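PDB 2PT5: shikimate kinase from Aquifex aeolicus, which probably phosphorylates the 3-hydroxyl group of shikimate with ATP and magnesium, the fifth of seven steps on the way to chorismate. Local coordinates for residues A[18-21]-A[22-25]; A[32-35]-A[36-39]; A[110-113]-A[114-118]; A[150-153]-A[154-157]. One frame throughout, in Å; residues are numbered along the deposited sequence.

Contact 1. Residues A[18-21]-A[22-25]; sequences SLLS and RSLN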
# COMPACT_ATOMS: atom_id res chain seq x y z
N SER A 18 3.24 3.49 -10.30
CA SER A 18 3.11 4.13 -11.60
C SER A 18 4.25 3.70 -12.54
O SER A 18 4.00 3.31 -13.68
CB SER A 18 3.13 5.66 -11.46
OG SER A 18 3.14 6.29 -12.73
N LEU A 19 5.48 3.78 -12.05
CA LEU A 19 6.65 3.39 -12.83
C LEU A 19 6.52 1.92 -13.24
O LEU A 19 6.78 1.55 -14.39
CB LEU A 19 7.93 3.57 -11.99
CG LEU A 19 8.46 4.99 -11.70
CD1 LEU A 19 9.60 4.91 -10.70
CD2 LEU A 19 8.95 5.64 -12.98
N LEU A 20 6.10 1.09 -12.30
CA LEU A 20 5.93 -0.32 -12.57
C LEU A 20 4.88 -0.55 -13.65
O LEU A 20 5.13 -1.27 -14.62
CB LEU A 20 5.51 -1.04 -11.28
CG LEU A 20 5.45 -2.57 -11.32
CD1 LEU A 20 6.81 -3.14 -11.70
CD2 LEU A 20 5.04 -3.08 -9.95
N SER A 21 3.71 0.07 -13.50
CA SER A 21 2.64 -0.13 -14.48
C SER A 21 3.06 0.33 -15.86
O SER A 21 2.61 -0.20 -16.88
CB SER A 21 1.37 0.62 -14.05
OG SER A 21 1.37 1.95 -14.52
N ARG A 22 3.93 1.33 -15.90
CA ARG A 22 4.41 1.85 -17.17
C ARG A 22 5.38 0.91 -17.86
O ARG A 22 5.39 0.83 -19.09
CB ARG A 22 5.04 3.23 -16.95
CG ARG A 22 3.98 4.32 -16.89
CD ARG A 22 4.60 5.70 -16.85
NE ARG A 22 4.78 6.19 -15.49
CZ ARG A 22 5.54 7.24 -15.18
NH1 ARG A 22 6.19 7.89 -16.14
NH2 ARG A 22 5.62 7.65 -13.92
N SER A 23 6.20 0.20 -17.09
CA SER A 23 7.16 -0.73 -17.66
C SER A 23 6.51 -2.06 -18.05
O SER A 23 7.09 -2.84 -18.79
CB SER A 23 8.28 -1.02 -16.66
OG SER A 23 7.76 -1.76 -15.57
N LEU A 24 5.32 -2.32 -17.52
CA LEU A 24 4.60 -3.56 -17.82
C LEU A 24 3.42 -3.30 -18.74
O LEU A 24 2.72 -4.23 -19.13
CB LEU A 24 4.10 -4.21 -16.52
CG LEU A 24 5.17 -4.64 -15.51
CD1 LEU A 24 4.51 -5.12 -14.21
CD2 LEU A 24 6.04 -5.76 -16.11
N ASN A 25 3.19 -2.04 -19.09
CA ASN A 25 2.08 -1.67 -19.96
C ASN A 25 0.72 -2.05 -19.41
O ASN A 25 -0.12 -2.58 -20.14
CB ASN A 25 2.26 -2.31 -21.34
CG ASN A 25 2.24 -1.29 -22.45
OD1 ASN A 25 1.24 -0.59 -22.66
ND2 ASN A 25 3.36 -1.17 -23.15
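The last turns of helix 13-24, the helix that follows the P-loop of this kinase, carry a local contact in which Arg-22 folds back along the helix onto Ser-18, one turn earlier. The guanidinium takes the serine hydroxyl side-on: NE of Arg-22 donates to OG of Ser-18 at 3.2 Å and NH2 of Arg-22 to the same OG at 3.1 Å. The oxygen lies near the edge of the guanidinium, 18° out of its plane, and both bonds are bent. Ser-18 OG stands anti to the backbone N (chi1 174°), which places it beside the path of the arginine chain, itself bent at chi3 to bring the group round. CD2 of Leu-19 covers one guanidinium face, 4.0 Å from NH2 of Arg-22. With an alanine at Ser-18, NE and NH2 of Arg-22 would probably lose their shared acceptor and the guanidinium would be less fixed in its rotation. The carbonyl O of Ser-18 is gripped twice from one face of its plane, by N of Arg-22 at 3.0 Å and by OG of Ser-21 at 3.1 Å. On the inner side, CD1 of Leu-20 meets CD1 of Leu-24 at 3.9 Å, and both leucines rest on Ile-3 of strand 2-6, while Leu-19 faces helix 150-162. Asn-25 is the first residue to leave helical backbone angles, with positive phi. Just before it, OG of Ser-23 turns back between its own N and carbonyl carbon (chi1 69°) and donates to O of Leu-20 at 2.8 Å.

Contact 2. Residues A[32-35]-A[36-39]; sequences DEEV and QKRE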
# COMPACT_ATOMS: atom_id res chain seq x y z
N ASP A 32 -6.74 4.32 -1.91
CA ASP A 32 -7.13 5.54 -1.22
C ASP A 32 -7.58 6.64 -2.18
O ASP A 32 -8.58 7.32 -1.92
CB ASP A 32 -6.00 6.05 -0.33
CG ASP A 32 -5.90 5.28 0.99
OD1 ASP A 32 -4.94 5.53 1.75
OD2 ASP A 32 -6.79 4.45 1.28
N GLU A 33 -6.85 6.82 -3.28
CA GLU A 33 -7.20 7.86 -4.25
C GLU A 33 -8.55 7.53 -4.90
O GLU A 33 -9.35 8.42 -5.18
CB GLU A 33 -6.10 8.00 -5.31
CG GLU A 33 -6.51 7.61 -6.72
CD GLU A 33 -5.32 7.24 -7.60
OE1 GLU A 33 -4.31 7.99 -7.60
OE2 GLU A 33 -5.41 6.20 -8.31
N GLU A 34 -8.82 6.24 -5.12
CA GLU A 34 -10.09 5.84 -5.73
C GLU A 34 -11.22 5.98 -4.72
O GLU A 34 -12.33 6.38 -5.06
CB GLU A 34 -10.01 4.39 -6.23
CG GLU A 34 -9.03 4.22 -7.38
CD GLU A 34 -9.26 5.24 -8.48
OE1 GLU A 34 -10.38 5.28 -9.03
OE2 GLU A 34 -8.33 6.01 -8.79
N VAL A 35 -10.93 5.65 -3.46
CA VAL A 35 -11.94 5.75 -2.41
C VAL A 35 -12.41 7.20 -2.29
O VAL A 35 -13.61 7.46 -2.22
CB VAL A 35 -11.38 5.29 -1.06
CG1 VAL A 35 -12.35 5.67 0.07
CG2 VAL A 35 -11.15 3.78 -1.09
N GLN A 36 -11.45 8.12 -2.27
CA GLN A 36 -11.77 9.54 -2.16
C GLN A 36 -12.56 10.02 -3.37
O GLN A 36 -13.61 10.65 -3.21
CB GLN A 36 -10.49 10.35 -2.00
CG GLN A 36 -9.82 10.13 -0.66
CD GLN A 36 -8.50 10.88 -0.51
OE1 GLN A 36 -7.51 10.54 -1.16
NE2 GLN A 36 -8.49 11.90 0.34
N LYS A 37 -12.07 9.73 -4.58
CA LYS A 37 -12.76 10.15 -5.79
C LYS A 37 -14.19 9.62 -5.85
O LYS A 37 -15.10 10.31 -6.31
CB LYS A 37 -11.96 9.72 -7.02
CG LYS A 37 -10.56 10.32 -7.08
CD LYS A 37 -9.91 10.18 -8.45
CE LYS A 37 -9.78 8.73 -8.90
NZ LYS A 37 -9.14 8.63 -10.24
N ARG A 38 -14.40 8.39 -5.38
CA ARG A 38 -15.74 7.81 -5.37
C ARG A 38 -16.67 8.51 -4.39
O ARG A 38 -17.81 8.84 -4.74
CB ARG A 38 -15.69 6.32 -5.03
CG ARG A 38 -17.07 5.70 -4.90
CD ARG A 38 -17.03 4.21 -4.64
NE ARG A 38 -16.36 3.49 -5.71
CZ ARG A 38 -16.27 2.16 -5.77
NH1 ARG A 38 -16.80 1.42 -4.80
NH2 ARG A 38 -15.63 1.57 -6.78
N GLU A 39 -16.20 8.75 -3.17
CA GLU A 39 -17.00 9.41 -2.14
C GLU A 39 -17.04 10.92 -2.35
O GLU A 39 -17.92 11.60 -1.82
CB GLU A 39 -16.42 9.13 -0.76
CG GLU A 39 -16.31 7.66 -0.39
CD GLU A 39 -17.66 6.99 -0.24
OE1 GLU A 39 -18.46 7.45 0.61
OE2 GLU A 39 -17.92 6.01 -0.97
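Asp-32 begins the contact through its backbone: its O accepts from N of Gln-36 at 3.0 Å in a nearly straight bond, the first of four successive i to i+4 bonds across these two turns. Asp-32 is also a predicted substrate-binding residue. Glu-33 O takes N of Lys-37 at 3.1 Å, and the methylenes of the two side chains run side by side, CG of Glu-33 lying 4.1 Å from CE of Lys-37. Glu-34 carries the charged part of the contact. Its chain bends at chi2 (-50°) and stands out from the helix, while Lys-37, bent at chi3 (-59°), reaches back to lie alongside it; OE2 of Glu-34 and NZ of Lys-37 thereby form an i to i+3 salt bridge at 3.1 Å, its hydrogen bond weak. The carboxylate of Glu-33 comes close to the same OE2, so the lysine charge probably eases a crowding of two negative groups. Were Glu-34 a glutamine, the ammonium of Lys-37 would probably lose its charged mate, leaving it to the more distant Glu-33, whose OE2 is 4.9 Å from NZ of Lys-37. The carbonyl O of Glu-34 meanwhile accepts from N of Arg-38 at 2.9 Å. Val-35 closes the series, its O bonded to N of Glu-39 at 3.0 Å. Its side chain marks the inward face of the helix, packing on Leu-58 and Val-62 of helix 52-66 and on Ile-46 of helix 43-49. To helix 52-66 the second segment adds polar ties, Arg-38 to Glu-61 by a salt bridge and Glu-39 to the hydroxyl of Tyr-54.

Contact 3. Residues A[110-113]-A[114-118]; sequences CKDS and KERPL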
# COMPACT_ATOMS: atom_id res chain seq x y z
N CYS A 110 7.13 9.52 7.05
CA CYS A 110 5.70 9.43 7.31
C CYS A 110 5.10 10.54 8.19
O CYS A 110 5.81 11.28 8.87
CB CYS A 110 5.36 8.06 7.90
SG CYS A 110 5.08 6.68 6.72
N LYS A 111 3.77 10.62 8.17
CA LYS A 111 3.03 11.60 8.96
C LYS A 111 1.76 10.95 9.48
O LYS A 111 1.33 9.94 8.92
CB LYS A 111 2.69 12.80 8.08
CG LYS A 111 3.92 13.59 7.64
CD LYS A 111 3.75 14.20 6.26
CE LYS A 111 3.81 13.13 5.18
NZ LYS A 111 3.73 13.71 3.81
N ASP A 112 1.18 11.49 10.54
CA ASP A 112 -0.05 10.93 11.09
C ASP A 112 -1.25 11.43 10.30
O ASP A 112 -1.09 12.13 9.31
CB ASP A 112 -0.21 11.28 12.57
CG ASP A 112 -0.37 12.77 12.82
OD1 ASP A 112 -0.67 13.52 11.87
OD2 ASP A 112 -0.19 13.18 13.99
N SER A 113 -2.45 11.08 10.76
CA SER A 113 -3.67 11.46 10.08
C SER A 113 -3.89 12.97 10.03
O SER A 113 -4.68 13.46 9.22
CB SER A 113 -4.88 10.78 10.73
OG SER A 113 -5.09 11.26 12.05
N LYS A 114 -3.20 13.71 10.89
CA LYS A 114 -3.34 15.17 10.92
C LYS A 114 -2.22 15.82 10.12
O LYS A 114 -2.03 17.03 10.19
CB LYS A 114 -3.30 15.69 12.36
CG LYS A 114 -4.13 14.87 13.36
CD LYS A 114 -5.62 14.96 13.08
CE LYS A 114 -6.40 14.05 14.02
NZ LYS A 114 -7.85 13.98 13.67
N GLU A 115 -1.49 15.01 9.37
CA GLU A 115 -0.38 15.50 8.55
C GLU A 115 0.80 16.03 9.36
O GLU A 115 1.58 16.85 8.88
CB GLU A 115 -0.89 16.58 7.58
CG GLU A 115 -1.78 16.04 6.47
CD GLU A 115 -2.39 17.14 5.63
OE1 GLU A 115 -1.64 18.02 5.16
OE2 GLU A 115 -3.62 17.12 5.42
N ARG A 116 0.93 15.57 10.60
CA ARG A 116 2.04 16.01 11.44
C ARG A 116 3.20 15.03 11.25
O ARG A 116 2.99 13.82 11.14
CB ARG A 116 1.60 16.05 12.90
CG ARG A 116 0.55 17.13 13.18
CD ARG A 116 0.00 17.05 14.59
NE ARG A 116 -0.73 15.82 14.85
CZ ARG A 116 -1.51 15.62 15.91
NH1 ARG A 116 -1.64 16.57 16.82
NH2 ARG A 116 -2.14 14.46 16.08
N PRO A 117 4.44 15.54 11.18
CA PRO A 117 5.59 14.64 11.01
C PRO A 117 5.73 13.71 12.22
O PRO A 117 5.79 14.18 13.36
CB PRO A 117 6.77 15.59 10.86
CG PRO A 117 6.32 16.83 11.60
CD PRO A 117 4.88 16.95 11.16
N LEU A 118 5.76 12.41 11.97
CA LEU A 118 5.88 11.42 13.03
C LEU A 118 7.12 11.62 13.89
O LEU A 118 7.15 11.23 15.05
CB LEU A 118 5.88 10.01 12.45
CG LEU A 118 4.62 9.59 11.69
CD1 LEU A 118 4.69 8.10 11.40
CD2 LEU A 118 3.37 9.91 12.50
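Residues 110-118 double back through a type I beta turn from Asp-112 to Glu-115, with a single backbone bridge between Lys-111 and Pro-117: N of Asp-112 donates to O of Arg-116 at 3.0 Å, and N of Leu-118 to O of Cys-110 at 3.3 Å. The carboxylate of Asp-112 fills the bend. Its CG sits between the backbone N and the carbonyl carbon (chi1 64°), turning OD1 into the loop, where N of Lys-114 at 2.7 Å and N of Arg-116 at 2.9 Å reach it from opposite faces of the carboxylate plane. OD2 offers its syn lone pair to NE of Arg-116 at 2.8 Å in a salt bridge, with a weak second bond from NH2. The two flat groups are turned 52° apart. This turn lies between helices 103-109 and 127-137, in what corresponds to the lid of shikimate kinases. Arg-116 is a predicted ATP ligand, and Asp-112 is placed to orient it as a probable second-shell residue; Arg-121 lies close by. At the open end, CD1 of Leu-118 presses on CB of Cys-110 at 3.6 Å, and CD2 of Leu-118 lies 3.3 Å from N of Asp-112. SG of Cys-110 is bonded to SG of Cys-10 in the P-loop, a disulfide tying this loop to the predicted nucleotide site.

Contact 4. Residues A[150-153]-A[154-157]; sequences PEEV and VKEI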
# COMPACT_ATOMS: atom_id res chain seq x y z
N PRO A 150 12.95 5.20 -6.18
CA PRO A 150 11.85 4.49 -6.85
C PRO A 150 12.25 3.62 -8.05
O PRO A 150 11.80 2.49 -8.17
CB PRO A 150 10.90 5.62 -7.24
CG PRO A 150 11.09 6.58 -6.10
CD PRO A 150 12.59 6.61 -5.96
N GLU A 151 13.11 4.15 -8.93
CA GLU A 151 13.53 3.39 -10.11
C GLU A 151 14.29 2.13 -9.75
O GLU A 151 14.21 1.13 -10.45
CB GLU A 151 14.37 4.26 -11.05
CG GLU A 151 15.56 4.96 -10.39
CD GLU A 151 15.16 6.24 -9.66
OE1 GLU A 151 16.06 6.95 -9.16
OE2 GLU A 151 13.94 6.53 -9.59
N GLU A 152 15.05 2.19 -8.65
CA GLU A 152 15.81 1.03 -8.22
C GLU A 152 14.89 -0.04 -7.65
O GLU A 152 15.13 -1.23 -7.82
CB GLU A 152 16.86 1.44 -7.18
CG GLU A 152 18.04 2.14 -7.81
CD GLU A 152 18.59 1.36 -8.99
OE1 GLU A 152 18.92 0.17 -8.81
OE2 GLU A 152 18.70 1.94 -10.09
N VAL A 153 13.84 0.40 -6.97
CA VAL A 153 12.87 -0.54 -6.40
C VAL A 153 12.12 -1.24 -7.53
O VAL A 153 11.80 -2.42 -7.43
CB VAL A 153 11.87 0.20 -5.48
CG1 VAL A 153 10.83 -0.78 -4.95
CG2 VAL A 153 12.62 0.88 -4.34
N VAL A 154 11.85 -0.51 -8.61
CA VAL A 154 11.16 -1.08 -9.76
C VAL A 154 12.00 -2.20 -10.37
O VAL A 154 11.48 -3.27 -10.69
CB VAL A 154 10.86 -0.01 -10.86
CG1 VAL A 154 10.37 -0.67 -12.13
CG2 VAL A 154 9.80 0.97 -10.35
N LYS A 155 13.30 -1.96 -10.53
CA LYS A 155 14.19 -2.98 -11.08
C LYS A 155 14.17 -4.21 -10.18
O LYS A 155 14.23 -5.34 -10.66
CB LYS A 155 15.63 -2.46 -11.18
CG LYS A 155 15.83 -1.39 -12.23
CD LYS A 155 17.26 -0.89 -12.20
CE LYS A 155 17.49 0.20 -13.24
NZ LYS A 155 18.87 0.75 -13.12
N GLU A 156 14.09 -3.97 -8.87
CA GLU A 156 14.04 -5.05 -7.89
C GLU A 156 12.79 -5.88 -8.13
O GLU A 156 12.84 -7.11 -8.19
CB GLU A 156 14.01 -4.48 -6.47
CG GLU A 156 15.35 -3.96 -5.94
CD GLU A 156 15.20 -3.23 -4.61
OE1 GLU A 156 14.59 -3.80 -3.67
OE2 GLU A 156 15.69 -2.09 -4.49
N ILE A 157 11.65 -5.20 -8.25
CA ILE A 157 10.39 -5.90 -8.46
C ILE A 157 10.37 -6.66 -9.78
O ILE A 157 10.00 -7.83 -9.82
CB ILE A 157 9.21 -4.92 -8.39
CG1 ILE A 157 9.12 -4.31 -6.99
CG2 ILE A 157 7.90 -5.65 -8.72
CD1 ILE A 157 8.18 -3.14 -6.90
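Charge comes first on the outer face: NZ of Lys-155 meets OE2 of Glu-152, one turn back, in a salt bridge of 3.3 Å. The ammonium arrives on the syn side of the carboxylate, 17° out of its plane. Lys-155 is extended beyond CG, whereas Glu-152 bends at chi2 (-50°) to bring its carboxylate across the lysine chain, with OE1 resting 3.9 Å from CD of Lys-155. Four backbone hydrogen bonds of the i to i+4 kind run beneath, from N of Val-154 to O of Pro-150 at 3.0 Å through to N of Ile-157 to O of Val-153 at 2.9 Å. Apolar contact occupies the inner face, where CG1 of Val-153 touches CD1 of Ile-157 at 4.0 Å. CG2 of Val-154 lies 3.3 Å from O of Pro-150. Both Val-153 and Ile-157 pack on Val-144 of strand 142-145, and Ile-157 also reaches Val-16 of helix 13-24. This is an amphipathic helix whose aliphatic face meets the sheet, with Glu-156 at the border, also touching Val-144: the C-terminal helix laid against the parallel sheet of a P-loop kinase and beside the helix that follows its P-loop.

How the contacts relate
Contacts 1, 2 and 4 are turns of helices, while contact 3 is a loop, and none is wholly core: contact 2 is at the surface and the others are partly buried. Contacts 1 and 4 are direct neighbours, with CB of Leu-19 packed 3.6 Å from CG2 of Val-154 and CD2 of Leu-20 at 4.0 Å from CG2 of Ile-157. Contact 2 lies about 9 Å, nearest atoms, from both contact 1 and contact 3, touching neither. Contacts 2 and 3 each hold a residue of a predicted site, for shikimate and ATP respectively. Chemistry follows place: lysine-glutamate pairs lie along the helices of contacts 2 and 4, arginine meets a hydroxyl in contact 1, and in contact 3 one carboxylate organises the loop.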